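Local coordinates for protein aspartate aminotransferase (PDB 3MEB) that probably catalyses the pyridoxal 5'-phosphate-dependent transfer of the amino group of L-aspartate to 2-oxoglutarate, yielding oxaloacetate and L-glutamate, at residues W67-V72 with Q344-N349; K73-I78 with A330-V335; P92-P97 with A121-L126; L100-F105 with I336-R341; Y282-G287 with A326-Y331. All coordinates share one frame; numbering follows the deposited sequence.

Overall arrangement
Contacts 2, 4 and 5 share helix 327-337. Contact 5 sets the start of that helix against the loop carrying Arg285 of the cofactor site; its Ile286 side chain lies about 8 Å from a bound pyridoxal phosphate. Contact 2 packs the middle of the helix on helix 70-81, and contact 4 its end on helix 97-108. Contact 1 joins the start of helix 70-81 to helix 340-370; its centre is about 11 Å from that of contact 2. Contact 3, on strand 120-125, meets contact 5 through Ser125 and Gly287. The salt bridge from Glu74 to Arg341 connects contacts 2 and 4, whereas contacts 1 and 3 lie about 24 Å apart, centre to centre.

Contact 1. Residues W67-V72 with Q344-N349; sequences WILPAV and QMFYDN
Asn349 reaches from the long helix 340-370 to the first turn of helix 70-81, where its OD1 accepts a hydrogen bond of 3.0 Å from Ala71 N. Within this fold-type I aminotransferase, the contact seats a helix N-terminus on the flank of another helix. The bond runs in the carbonyl plane of the Asn349 amide, with an angle of 158° at the oxygen, and takes up an N-H that has no acceptor within its own helix so near the start. Pro70 lies alongside the same amide, running in the opposite direction, with CD 3.4 Å from Asn349 OD1. One atom back from the amide, CB of Asn349 lies 3.9 Å from Leu69 CD2, and that methyl also meets the rim of the Phe346 ring, near the ring plane, at CD1 (3.8 Å). Ala71 CB fits against the backbone of the long helix, 3.7 Å from Phe346 N. Phe346 in turn is stacked on Phe279 and touches Ile336 of helix 327-337, which also contacts Ala71. At the outer end, the Trp67 ring stands nearly upright to the Asn349 amide, the planes 78° apart, and its rim atom CZ3 lies 3.9 Å from the backbone oxygen Asn349 O. Met345, with its CG anti to the backbone N (chi1 -175°), brings its sulfur against Pro70 and Ala71, SD ending 3.5 Å from Ala71 N.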
# COMPACT_ATOMS: atom_id res chain seq x y z
N TRP A 67 -5.78 -0.23 22.43
CA TRP A 67 -7.07 -0.83 22.69
C TRP A 67 -7.62 -1.48 21.44
O TRP A 67 -8.01 -0.77 20.50
CB TRP A 67 -8.07 0.22 23.17
CG TRP A 67 -9.35 -0.37 23.73
CD1 TRP A 67 -9.46 -1.25 24.76
CD2 TRP A 67 -10.68 -0.10 23.30
NE1 TRP A 67 -10.78 -1.56 25.00
CE2 TRP A 67 -11.55 -0.86 24.10
CE3 TRP A 67 -11.22 0.70 22.30
CZ2 TRP A 67 -12.93 -0.81 23.95
CZ3 TRP A 67 -12.61 0.74 22.15
CH2 TRP A 67 -13.43 -0.02 22.96
N ILE A 68 -7.68 -2.82 21.44
CA ILE A 68 -8.39 -3.54 20.39
C ILE A 68 -9.91 -3.45 20.64
O ILE A 68 -10.40 -3.90 21.67
CB ILE A 68 -7.98 -5.03 20.31
CG1 ILE A 68 -6.44 -5.14 20.08
CG2 ILE A 68 -8.73 -5.72 19.21
CD1 ILE A 68 -6.01 -5.07 18.65
N LEU A 69 -10.65 -2.87 19.71
CA LEU A 69 -12.11 -2.80 19.84
C LEU A 69 -12.69 -4.20 20.05
O LEU A 69 -12.31 -5.11 19.34
CB LEU A 69 -12.77 -2.17 18.62
CG LEU A 69 -12.88 -0.64 18.60
CD1 LEU A 69 -11.48 0.00 18.58
CD2 LEU A 69 -13.76 -0.23 17.41
N PRO A 70 -13.60 -4.37 21.04
CA PRO A 70 -14.24 -5.69 21.20
C PRO A 70 -14.86 -6.23 19.89
O PRO A 70 -14.76 -7.44 19.61
CB PRO A 70 -15.30 -5.44 22.26
CG PRO A 70 -14.71 -4.38 23.13
CD PRO A 70 -13.95 -3.46 22.14
N ALA A 71 -15.43 -5.34 19.06
CA ALA A 71 -15.95 -5.78 17.74
C ALA A 71 -14.85 -6.33 16.86
O ALA A 71 -15.06 -7.36 16.20
CB ALA A 71 -16.71 -4.67 17.03
N VAL A 72 -13.68 -5.68 16.86
CA VAL A 72 -12.49 -6.17 16.13
C VAL A 72 -11.94 -7.48 16.72
O VAL A 72 -11.58 -8.42 15.98
CB VAL A 72 -11.41 -5.06 16.04
CG1 VAL A 72 -10.12 -5.57 15.40
CG2 VAL A 72 -12.04 -3.79 15.29
N GLN A 344 -23.58 -3.34 15.91
CA GLN A 344 -24.02 -2.63 17.12
C GLN A 344 -22.89 -2.51 18.15
O GLN A 344 -22.69 -1.46 18.77
CB GLN A 344 -25.26 -3.27 17.73
CG GLN A 344 -25.88 -2.40 18.83
CD GLN A 344 -26.18 -0.97 18.34
OE1 GLN A 344 -25.74 0.02 18.95
NE2 GLN A 344 -26.91 -0.86 17.23
N MET A 345 -22.16 -3.61 18.35
CA MET A 345 -21.01 -3.60 19.24
C MET A 345 -20.00 -2.55 18.78
O MET A 345 -19.52 -1.76 19.59
CB MET A 345 -20.36 -4.98 19.30
CG MET A 345 -19.20 -5.10 20.32
SD MET A 345 -18.44 -6.73 20.32
CE MET A 345 -19.82 -7.73 20.94
N PHE A 346 -19.69 -2.54 17.50
CA PHE A 346 -18.81 -1.51 16.93
C PHE A 346 -19.27 -0.11 17.27
O PHE A 346 -18.48 0.72 17.74
CB PHE A 346 -18.76 -1.65 15.43
CG PHE A 346 -18.06 -0.50 14.75
CD1 PHE A 346 -16.71 -0.26 14.98
CD2 PHE A 346 -18.75 0.33 13.91
CE1 PHE A 346 -16.07 0.82 14.36
CE2 PHE A 346 -18.12 1.38 13.30
CZ PHE A 346 -16.77 1.62 13.54
N TYR A 347 -20.54 0.19 17.04
CA TYR A 347 -21.05 1.54 17.33
C TYR A 347 -20.91 1.92 18.80
O TYR A 347 -20.59 3.07 19.11
CB TYR A 347 -22.52 1.67 16.95
CG TYR A 347 -22.90 1.67 15.49
CD1 TYR A 347 -22.03 2.16 14.48
CD2 TYR A 347 -24.18 1.26 15.10
CE1 TYR A 347 -22.44 2.18 13.14
CE2 TYR A 347 -24.58 1.28 13.75
CZ TYR A 347 -23.71 1.75 12.80
OH TYR A 347 -24.14 1.76 11.49
N ASP A 348 -21.23 0.98 19.71
CA ASP A 348 -21.05 1.14 21.15
C ASP A 348 -19.56 1.39 21.50
O ASP A 348 -19.23 2.22 22.35
CB ASP A 348 -21.49 -0.13 21.93
CG ASP A 348 -23.00 -0.43 21.84
OD1 ASP A 348 -23.77 0.42 21.38
OD2 ASP A 348 -23.44 -1.51 22.26
N ASN A 349 -18.67 0.65 20.82
CA ASN A 349 -17.24 0.74 21.07
C ASN A 349 -16.69 2.14 20.72
O ASN A 349 -15.93 2.73 21.49
CB ASN A 349 -16.47 -0.29 20.23
CG ASN A 349 -16.66 -1.74 20.68
OD1 ASN A 349 -16.32 -2.65 19.90
ND2 ASN A 349 -17.17 -1.98 21.89

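Contact 2. Residues K73-I78 with A330-V335; sequences KEAEAI and AYIVQV
Ile332 meets helix 70-81 with both of its branches. From CB, the CG2 methyl stands anti to the backbone N and touches Ala75 CB at 3.9 Å. The other branch leaves CB through CG1, beside the backbone N (chi1 -63°), and straightens at chi2, which carries CD1 to within 3.6 Å of Glu76 OE2. A methyl group thus lies against a carboxylate that is engaged in strong polar contacts of its own: Glu76 OE2 forms a salt bridge with Lys88 of the second subunit and a hydrogen bond with His328 NE2. In this fold-type I aminotransferase the two helices, 70-81 and 327-337, cross steeply beside the dimer interface, their local axes 9.0 Å apart at closest approach and at 112° to each other, and Ala75 occupies the point where the backbones come nearest, its CA 5.5 Å from Ile332 CA. One turn further along helix 327-337, Val335 directs CG1 toward the same alanine, 4.0 Å from Ala75 CA. That methyl also meets the tip of Ile78, whose CD1 lies 3.6 Å from Val335 CG1 as the two side chains pass in opposite directions. Leu342 of helix 340-370 touches both Ile78 and Val335.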
# COMPACT_ATOMS: atom_id res chain seq x y z
N LYS A 73 -11.93 -7.60 18.05
CA LYS A 73 -11.52 -8.85 18.65
C LYS A 73 -12.42 -9.99 18.14
O LYS A 73 -11.93 -11.08 17.79
CB LYS A 73 -11.54 -8.75 20.19
N GLU A 74 -13.73 -9.77 18.07
CA GLU A 74 -14.67 -10.81 17.59
C GLU A 74 -14.43 -11.16 16.12
O GLU A 74 -14.47 -12.33 15.73
CB GLU A 74 -16.13 -10.36 17.76
CG GLU A 74 -16.54 -10.15 19.23
CD GLU A 74 -17.42 -11.22 19.78
OE1 GLU A 74 -17.47 -12.34 19.23
OE2 GLU A 74 -18.08 -10.92 20.78
N ALA A 75 -14.23 -10.12 15.30
CA ALA A 75 -13.95 -10.30 13.90
C ALA A 75 -12.68 -11.12 13.71
O ALA A 75 -12.61 -12.02 12.86
CB ALA A 75 -13.81 -8.94 13.22
N GLU A 76 -11.65 -10.79 14.47
CA GLU A 76 -10.39 -11.54 14.38
C GLU A 76 -10.59 -13.00 14.61
O GLU A 76 -10.04 -13.82 13.87
CB GLU A 76 -9.33 -11.04 15.37
CG GLU A 76 -8.40 -9.95 14.84
CD GLU A 76 -7.51 -10.38 13.70
OE1 GLU A 76 -7.45 -11.57 13.31
OE2 GLU A 76 -6.86 -9.48 13.17
N ALA A 77 -11.29 -13.35 15.68
CA ALA A 77 -11.55 -14.75 15.96
C ALA A 77 -12.29 -15.42 14.80
O ALA A 77 -12.04 -16.60 14.50
CB ALA A 77 -12.33 -14.90 17.24
N ILE A 78 -13.20 -14.69 14.15
CA ILE A 78 -13.94 -15.29 13.06
C ILE A 78 -12.99 -15.55 11.89
O ILE A 78 -12.94 -16.66 11.32
CB ILE A 78 -15.12 -14.39 12.57
CG1 ILE A 78 -16.26 -14.39 13.59
CG2 ILE A 78 -15.64 -14.86 11.17
CD1 ILE A 78 -17.26 -13.26 13.41
N ALA A 330 -9.64 -5.33 5.47
CA ALA A 330 -10.91 -5.43 4.68
C ALA A 330 -11.82 -6.52 5.25
O ALA A 330 -13.05 -6.34 5.36
CB ALA A 330 -10.62 -5.76 3.21
N TYR A 331 -11.23 -7.66 5.55
CA TYR A 331 -11.94 -8.76 6.23
C TYR A 331 -12.54 -8.32 7.57
O TYR A 331 -13.74 -8.53 7.86
CB TYR A 331 -10.96 -9.93 6.45
CG TYR A 331 -10.62 -10.83 5.25
CD1 TYR A 331 -11.51 -11.02 4.19
CD2 TYR A 331 -9.43 -11.58 5.25
CE1 TYR A 331 -11.19 -11.91 3.13
CE2 TYR A 331 -9.12 -12.44 4.22
CZ TYR A 331 -9.98 -12.61 3.16
OH TYR A 331 -9.63 -13.51 2.16
N ILE A 332 -11.75 -7.61 8.38
CA ILE A 332 -12.28 -7.17 9.69
C ILE A 332 -13.51 -6.27 9.50
O ILE A 332 -14.55 -6.50 10.11
CB ILE A 332 -11.19 -6.51 10.56
CG1 ILE A 332 -10.09 -7.58 10.88
CG2 ILE A 332 -11.76 -5.90 11.88
CD1 ILE A 332 -8.84 -6.97 11.52
N VAL A 333 -13.37 -5.24 8.66
CA VAL A 333 -14.44 -4.28 8.46
C VAL A 333 -15.72 -4.92 7.92
O VAL A 333 -16.83 -4.65 8.42
CB VAL A 333 -13.98 -3.13 7.53
CG1 VAL A 333 -15.14 -2.20 7.16
CG2 VAL A 333 -12.85 -2.39 8.18
N GLN A 334 -15.59 -5.78 6.91
CA GLN A 334 -16.75 -6.38 6.30
C GLN A 334 -17.44 -7.36 7.26
O GLN A 334 -18.67 -7.43 7.30
CB GLN A 334 -16.36 -7.04 4.96
CG GLN A 334 -15.75 -8.42 5.02
CD GLN A 334 -15.32 -8.86 3.63
OE1 GLN A 334 -14.90 -8.03 2.82
NE2 GLN A 334 -15.45 -10.16 3.34
N VAL A 335 -16.65 -8.10 8.02
CA VAL A 335 -17.22 -9.05 8.99
C VAL A 335 -18.05 -8.32 10.09
O VAL A 335 -19.13 -8.79 10.51
CB VAL A 335 -16.11 -9.94 9.61
CG1 VAL A 335 -16.62 -10.67 10.93
CG2 VAL A 335 -15.61 -10.98 8.54

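Contact 3. Residues P92-P97 with A121-L126; sequences PVAGFP and ASCQSL
Gln124 and Ala94 meet through a main-chain hydrogen bond, 2.7 Å from Gln124 N to Ala94 O, in which the donor approaches tilted 27° from the carbonyl plane. The glutamine side chain then runs on past the turn: CG is anti to the backbone N (chi1 -172°) and the chain stays extended, which lays OE1 over Gly95, 3.4 Å from its CA. Gly95 has no side chain to bar this approach, and its positive phi of 115° is one that glycine readily adopts. At the other end of the amide, NE2 makes a weak hydrogen bond to Ala326 O. Strand 120-125 is an outermost strand, within this chain, of the seven-stranded mixed sheet of the large domain; Cys123 and Ser125 pair with strand 287-292, while Gln124 N turns to the type I turn from Pro92 to Gly95. Gly95 N closes that turn on Pro92 O at 2.9 Å, immediately before Phe96, the N-cap residue of helix 97-108. Cys123 CB does not point at the turn as that of Gln124 does, but SG, anti to the backbone N, lies 4.0 Å from Ala94 CA. Between the two backbones stands a water, 2.8 Å from Val93 O and 2.6 Å from Gln124 O.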
# COMPACT_ATOMS: atom_id res chain seq x y z
N PRO A 92 -9.90 -9.06 -5.26
CA PRO A 92 -10.31 -8.35 -6.46
C PRO A 92 -9.65 -6.99 -6.45
O PRO A 92 -9.45 -6.40 -5.38
CB PRO A 92 -11.83 -8.27 -6.31
CG PRO A 92 -12.21 -9.33 -5.42
CD PRO A 92 -11.04 -9.62 -4.52
N VAL A 93 -9.29 -6.48 -7.62
CA VAL A 93 -8.50 -5.25 -7.68
C VAL A 93 -9.18 -4.03 -6.95
O VAL A 93 -8.48 -3.21 -6.36
CB VAL A 93 -8.09 -4.90 -9.15
CG1 VAL A 93 -7.00 -5.89 -9.68
CG2 VAL A 93 -9.29 -4.92 -10.06
N ALA A 94 -10.51 -3.91 -7.00
CA ALA A 94 -11.23 -2.80 -6.34
C ALA A 94 -11.47 -3.11 -4.87
O ALA A 94 -11.80 -2.24 -4.10
CB ALA A 94 -12.56 -2.51 -7.04
N GLY A 95 -11.30 -4.36 -4.48
CA GLY A 95 -11.51 -4.81 -3.10
C GLY A 95 -12.66 -5.77 -3.03
O GLY A 95 -13.44 -5.87 -3.98
N PHE A 96 -12.80 -6.50 -1.93
CA PHE A 96 -13.95 -7.40 -1.78
C PHE A 96 -15.29 -6.66 -1.88
O PHE A 96 -15.48 -5.68 -1.17
CB PHE A 96 -13.94 -8.15 -0.44
CG PHE A 96 -12.68 -8.92 -0.18
CD1 PHE A 96 -12.25 -9.90 -1.06
CD2 PHE A 96 -11.91 -8.66 0.96
CE1 PHE A 96 -11.02 -10.60 -0.82
CE2 PHE A 96 -10.72 -9.33 1.21
CZ PHE A 96 -10.27 -10.31 0.33
N PRO A 97 -16.24 -7.17 -2.66
CA PRO A 97 -17.55 -6.50 -2.72
C PRO A 97 -18.21 -6.25 -1.37
O PRO A 97 -18.73 -5.18 -1.16
CB PRO A 97 -18.38 -7.44 -3.56
CG PRO A 97 -17.35 -8.04 -4.51
CD PRO A 97 -16.16 -8.28 -3.62
N ALA A 121 -18.65 5.30 -7.26
CA ALA A 121 -17.53 4.51 -7.72
C ALA A 121 -16.60 4.29 -6.53
O ALA A 121 -16.06 5.25 -6.01
CB ALA A 121 -16.81 5.23 -8.82
N SER A 122 -16.44 3.03 -6.07
CA SER A 122 -15.72 2.75 -4.84
C SER A 122 -14.56 1.85 -5.13
O SER A 122 -14.69 0.89 -5.90
CB SER A 122 -16.62 2.12 -3.78
OG SER A 122 -17.80 2.89 -3.54
N CYS A 123 -13.42 2.16 -4.53
CA CYS A 123 -12.23 1.32 -4.68
C CYS A 123 -11.46 1.31 -3.37
O CYS A 123 -11.11 2.38 -2.86
CB CYS A 123 -11.34 1.84 -5.82
SG CYS A 123 -9.83 0.96 -6.19
N GLN A 124 -11.22 0.12 -2.84
CA GLN A 124 -10.37 -0.03 -1.69
C GLN A 124 -9.03 0.61 -1.93
O GLN A 124 -8.48 0.55 -3.04
CB GLN A 124 -10.12 -1.51 -1.36
CG GLN A 124 -9.41 -1.73 -0.06
CD GLN A 124 -9.36 -3.19 0.35
OE1 GLN A 124 -10.25 -3.96 -0.03
NE2 GLN A 124 -8.29 -3.59 1.02
N SER A 125 -8.52 1.23 -0.88
CA SER A 125 -7.17 1.76 -0.95
C SER A 125 -6.46 1.61 0.37
O SER A 125 -7.01 1.04 1.29
CB SER A 125 -7.16 3.21 -1.45
OG SER A 125 -5.85 3.59 -1.75
N LEU A 126 -5.21 2.07 0.44
CA LEU A 126 -4.40 1.87 1.62
C LEU A 126 -4.69 2.95 2.68
O LEU A 126 -3.95 3.94 2.83
CB LEU A 126 -2.92 1.87 1.24
CG LEU A 126 -2.50 0.59 0.54
CD1 LEU A 126 -1.16 0.90 -0.06
CD2 LEU A 126 -2.40 -0.63 1.45
O HOH W 1 -7.51 -1.60 -4.23

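Contact 4. Residues L100-F105 with I336-R341; sequences LEAAQF and IVHDKR. With EDO (1,2-ethanediol), chain H.
Ala102 and Val337 form the apolar part of the contact, the alanine methyl pressed onto the valine branch point at 3.6 Å (CB to CB). Val337 CG1, anti to its own backbone N (chi1 168°), also reaches Phe105, 3.8 Å from CD2, the two side chains passing in opposite directions. Glu101 packs its carboxylate against His338: OE1 of the extended glutamate lies at the imidazole edge, 3.4 Å from CE1, with the carboxylate and ring planes 77° apart. No hydrogen bond links them; His338 NE2 is bonded instead to Leu98 O. A bound ethanediol, probably from the crystallisation liquor, lies beside both groups. Its O1 donates to Glu101 OE2 over 2.8 Å, and the diol is also hydrogen-bonded to Lys110 NZ, while C2 rests 3.8 Å above one face of the Phe105 ring. Around the contact, Phe105 touches Leu343 and Tyr347 of helix 340-370, and Ile336 turns to helix 70-81. Helix 97-108, whose Leu100 and Ala103 pack on the large-domain sheet at strand 287-292, is thereby joined to the end of helix 327-337.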
# COMPACT_ATOMS: atom_id res chain seq x y z
N LEU A 100 -16.54 -3.23 0.12
CA LEU A 100 -16.97 -2.01 -0.60
C LEU A 100 -18.40 -1.64 -0.16
O LEU A 100 -18.72 -0.48 0.14
CB LEU A 100 -16.89 -2.23 -2.11
CG LEU A 100 -15.48 -2.41 -2.65
CD1 LEU A 100 -15.52 -2.78 -4.13
CD2 LEU A 100 -14.67 -1.18 -2.44
N GLU A 101 -19.26 -2.65 -0.08
CA GLU A 101 -20.61 -2.41 0.42
C GLU A 101 -20.57 -1.89 1.86
O GLU A 101 -21.30 -0.96 2.18
CB GLU A 101 -21.47 -3.67 0.38
CG GLU A 101 -22.90 -3.38 0.85
CD GLU A 101 -23.81 -4.59 0.89
OE1 GLU A 101 -23.41 -5.72 0.45
OE2 GLU A 101 -24.94 -4.37 1.39
N ALA A 102 -19.73 -2.48 2.71
CA ALA A 102 -19.60 -2.04 4.11
C ALA A 102 -19.17 -0.55 4.11
O ALA A 102 -19.76 0.29 4.80
CB ALA A 102 -18.53 -2.91 4.87
N ALA A 103 -18.17 -0.23 3.29
CA ALA A 103 -17.62 1.15 3.26
C ALA A 103 -18.65 2.17 2.78
O ALA A 103 -18.81 3.21 3.38
CB ALA A 103 -16.33 1.20 2.43
N GLN A 104 -19.35 1.85 1.71
CA GLN A 104 -20.45 2.71 1.26
C GLN A 104 -21.55 2.88 2.30
O GLN A 104 -22.02 3.99 2.52
CB GLN A 104 -21.09 2.15 0.02
CG GLN A 104 -20.19 2.22 -1.20
CD GLN A 104 -20.81 1.53 -2.39
OE1 GLN A 104 -21.80 0.84 -2.25
NE2 GLN A 104 -20.22 1.72 -3.57
N PHE A 105 -21.98 1.78 2.92
CA PHE A 105 -22.96 1.86 4.00
C PHE A 105 -22.56 2.86 5.06
O PHE A 105 -23.37 3.67 5.46
CB PHE A 105 -23.25 0.45 4.59
CG PHE A 105 -23.90 0.46 5.92
CD1 PHE A 105 -25.27 0.52 6.02
CD2 PHE A 105 -23.16 0.42 7.06
CE1 PHE A 105 -25.91 0.53 7.26
CE2 PHE A 105 -23.79 0.42 8.32
CZ PHE A 105 -25.15 0.48 8.41
N ILE A 336 -17.53 -7.20 10.57
CA ILE A 336 -18.23 -6.38 11.54
C ILE A 336 -19.52 -5.81 10.93
O ILE A 336 -20.62 -5.99 11.49
CB ILE A 336 -17.32 -5.22 12.08
CG1 ILE A 336 -16.21 -5.81 12.98
CG2 ILE A 336 -18.16 -4.21 12.88
CD1 ILE A 336 -15.08 -4.87 13.39
N VAL A 337 -19.39 -5.13 9.80
CA VAL A 337 -20.51 -4.35 9.26
C VAL A 337 -21.72 -5.21 8.82
O VAL A 337 -22.87 -4.80 8.96
CB VAL A 337 -20.03 -3.42 8.13
CG1 VAL A 337 -21.24 -2.82 7.36
CG2 VAL A 337 -19.17 -2.34 8.71
N HIS A 338 -21.47 -6.41 8.34
CA HIS A 338 -22.55 -7.28 7.86
C HIS A 338 -23.10 -8.21 8.93
O HIS A 338 -23.95 -9.05 8.62
CB HIS A 338 -22.03 -8.10 6.66
CG HIS A 338 -21.75 -7.26 5.45
ND1 HIS A 338 -22.74 -6.90 4.56
CD2 HIS A 338 -20.61 -6.69 4.99
CE1 HIS A 338 -22.22 -6.16 3.60
NE2 HIS A 338 -20.92 -6.02 3.84
N ASP A 339 -22.62 -8.11 10.17
CA ASP A 339 -23.21 -8.87 11.28
C ASP A 339 -23.90 -7.86 12.20
O ASP A 339 -23.27 -6.95 12.73
CB ASP A 339 -22.14 -9.67 12.01
CG ASP A 339 -22.68 -10.52 13.10
OD1 ASP A 339 -22.98 -9.97 14.18
OD2 ASP A 339 -22.77 -11.76 12.90
N LYS A 340 -25.22 -7.98 12.34
CA LYS A 340 -26.02 -7.01 13.10
C LYS A 340 -25.46 -6.81 14.53
O LYS A 340 -25.34 -5.67 14.97
CB LYS A 340 -27.50 -7.45 13.19
N ARG A 341 -25.12 -7.91 15.22
CA ARG A 341 -24.59 -7.85 16.60
C ARG A 341 -23.22 -7.15 16.64
O ARG A 341 -22.96 -6.31 17.49
CB ARG A 341 -24.43 -9.25 17.20
CG ARG A 341 -24.04 -9.25 18.69
CD ARG A 341 -23.95 -10.65 19.32
NE ARG A 341 -22.78 -11.38 18.79
CZ ARG A 341 -21.57 -11.43 19.36
NH1 ARG A 341 -21.30 -10.82 20.53
NH2 ARG A 341 -20.62 -12.14 18.76
C1 EDO H . -24.20 -3.13 5.06
O1 EDO H . -24.97 -3.09 3.84
C2 EDO H . -25.13 -3.25 6.24
O2 EDO H . -26.42 -3.60 5.71

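Contact 5. Residues Y282-G287 with A326-Y331; sequences YGERIG and AIHGAY. With SO4 (sulfate ion), chain E.
The anion site of the cofactor pocket borders this contact, where Ile286 and Glu284 on either side of the pocket residue Arg285 pack against Gly329 and His328. Arg285 grips a sulfate, probably from the crystallisation liquor, edge-on, NH1 bonding O3 at 2.8 Å and NH2 bonding O4 at 2.8 Å, while NH1 is also bonded to Tyr282 O, which steadies the guanidinium. Ser127, Thr129, Ser274, Ser276 and Tyr90 of the second subunit also hydrogen-bond the sulfate, consistent with a place for the phosphate group of pyridoxal 5'-phosphate. In this fold-type I domain the loop leads into strand 287-292, and Ile286 rests on the first turn of helix 327-337: CG1, anti to the backbone N (chi1 -176°), lies 3.6 Å from Gly329 C. The carboxylate of Glu284, salt-bridged to Lys88 of the second subunit, meets the imidazole edge of His328, OE2 to CD2 at 3.4 Å. A water joins the backbones, donating to Glu284 O (2.7 Å) and Ala326 O and accepting from Gly329 N at 2.8 Å.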
# COMPACT_ATOMS: atom_id res chain seq x y z
N TYR A 282 -5.30 1.10 12.58
CA TYR A 282 -4.11 1.89 12.20
C TYR A 282 -3.11 1.16 11.28
O TYR A 282 -2.91 1.55 10.11
CB TYR A 282 -3.35 2.35 13.46
CG TYR A 282 -4.25 3.07 14.46
CD1 TYR A 282 -4.47 4.43 14.35
CD2 TYR A 282 -4.89 2.37 15.49
CE1 TYR A 282 -5.29 5.09 15.21
CE2 TYR A 282 -5.71 3.03 16.37
CZ TYR A 282 -5.91 4.40 16.21
OH TYR A 282 -6.74 5.08 17.05
N GLY A 283 -2.47 0.14 11.82
CA GLY A 283 -1.47 -0.64 11.08
C GLY A 283 -1.90 -1.60 9.97
O GLY A 283 -1.06 -1.94 9.14
N GLU A 284 -3.17 -2.02 9.93
CA GLU A 284 -3.68 -2.86 8.83
C GLU A 284 -3.73 -2.12 7.49
O GLU A 284 -3.75 -2.77 6.44
CB GLU A 284 -5.08 -3.41 9.12
CG GLU A 284 -5.21 -4.15 10.45
CD GLU A 284 -4.52 -5.49 10.49
OE1 GLU A 284 -3.95 -5.91 9.48
OE2 GLU A 284 -4.59 -6.15 11.54
N ARG A 285 -3.78 -0.80 7.53
CA ARG A 285 -3.82 0.06 6.33
C ARG A 285 -5.07 -0.16 5.45
O ARG A 285 -4.98 -0.57 4.26
CB ARG A 285 -2.54 -0.12 5.49
CG ARG A 285 -1.23 -0.12 6.26
CD ARG A 285 -1.04 1.08 7.20
NE ARG A 285 -1.08 2.35 6.50
CZ ARG A 285 -1.83 3.38 6.86
NH1 ARG A 285 -2.62 3.30 7.92
NH2 ARG A 285 -1.80 4.51 6.16
N ILE A 286 -6.22 0.13 6.03
CA ILE A 286 -7.49 -0.20 5.42
C ILE A 286 -8.35 1.04 5.32
O ILE A 286 -8.59 1.75 6.31
CB ILE A 286 -8.24 -1.39 6.10
CG1 ILE A 286 -9.53 -1.73 5.33
CG2 ILE A 286 -8.59 -1.12 7.62
CD1 ILE A 286 -9.32 -2.17 3.85
N GLY A 287 -8.77 1.33 4.09
CA GLY A 287 -9.63 2.45 3.78
C GLY A 287 -10.27 2.26 2.43
O GLY A 287 -10.11 1.22 1.79
N ALA A 326 -4.75 -4.38 0.64
CA ALA A 326 -4.42 -5.38 1.65
C ALA A 326 -5.66 -6.00 2.31
O ALA A 326 -6.55 -5.30 2.77
CB ALA A 326 -3.50 -4.78 2.71
N ILE A 327 -5.68 -7.32 2.39
CA ILE A 327 -6.91 -8.04 2.71
C ILE A 327 -7.33 -8.03 4.19
O ILE A 327 -8.51 -8.07 4.49
CB ILE A 327 -6.84 -9.48 2.24
CG1 ILE A 327 -5.72 -10.29 2.94
CG2 ILE A 327 -6.65 -9.54 0.70
CD1 ILE A 327 -5.51 -11.73 2.35
N HIS A 328 -6.39 -7.96 5.11
CA HIS A 328 -6.71 -8.29 6.50
C HIS A 328 -7.66 -7.30 7.14
O HIS A 328 -8.66 -7.69 7.78
CB HIS A 328 -5.48 -8.47 7.37
CG HIS A 328 -5.78 -9.24 8.63
ND1 HIS A 328 -6.00 -10.59 8.62
CD2 HIS A 328 -5.97 -8.84 9.91
CE1 HIS A 328 -6.30 -11.00 9.84
NE2 HIS A 328 -6.29 -9.95 10.64
N GLY A 329 -7.38 -6.01 6.93
CA GLY A 329 -8.29 -4.99 7.44
C GLY A 329 -9.64 -5.02 6.76
O GLY A 329 -10.67 -4.68 7.38
N ALA A 330 -9.64 -5.33 5.47
CA ALA A 330 -10.91 -5.43 4.68
C ALA A 330 -11.82 -6.52 5.25
O ALA A 330 -13.05 -6.34 5.36
CB ALA A 330 -10.62 -5.76 3.21
N TYR A 331 -11.23 -7.66 5.55
CA TYR A 331 -11.94 -8.76 6.23
C TYR A 331 -12.54 -8.32 7.57
O TYR A 331 -13.74 -8.53 7.86
CB TYR A 331 -10.96 -9.93 6.45
CG TYR A 331 -10.62 -10.83 5.25
CD1 TYR A 331 -11.51 -11.02 4.19
CD2 TYR A 331 -9.43 -11.58 5.25
CE1 TYR A 331 -11.19 -11.91 3.13
CE2 TYR A 331 -9.12 -12.44 4.22
CZ TYR A 331 -9.98 -12.61 3.16
OH TYR A 331 -9.63 -13.51 2.16
S SO4 E . -4.22 6.82 7.64
O1 SO4 E . -5.61 7.06 7.32
O2 SO4 E . -3.77 7.95 8.42
O3 SO4 E . -4.08 5.63 8.48
O4 SO4 E . -3.43 6.77 6.43
O HOH W 2 -5.89 -4.17 5.48
O HOH W 3 -6.05 -1.71 2.03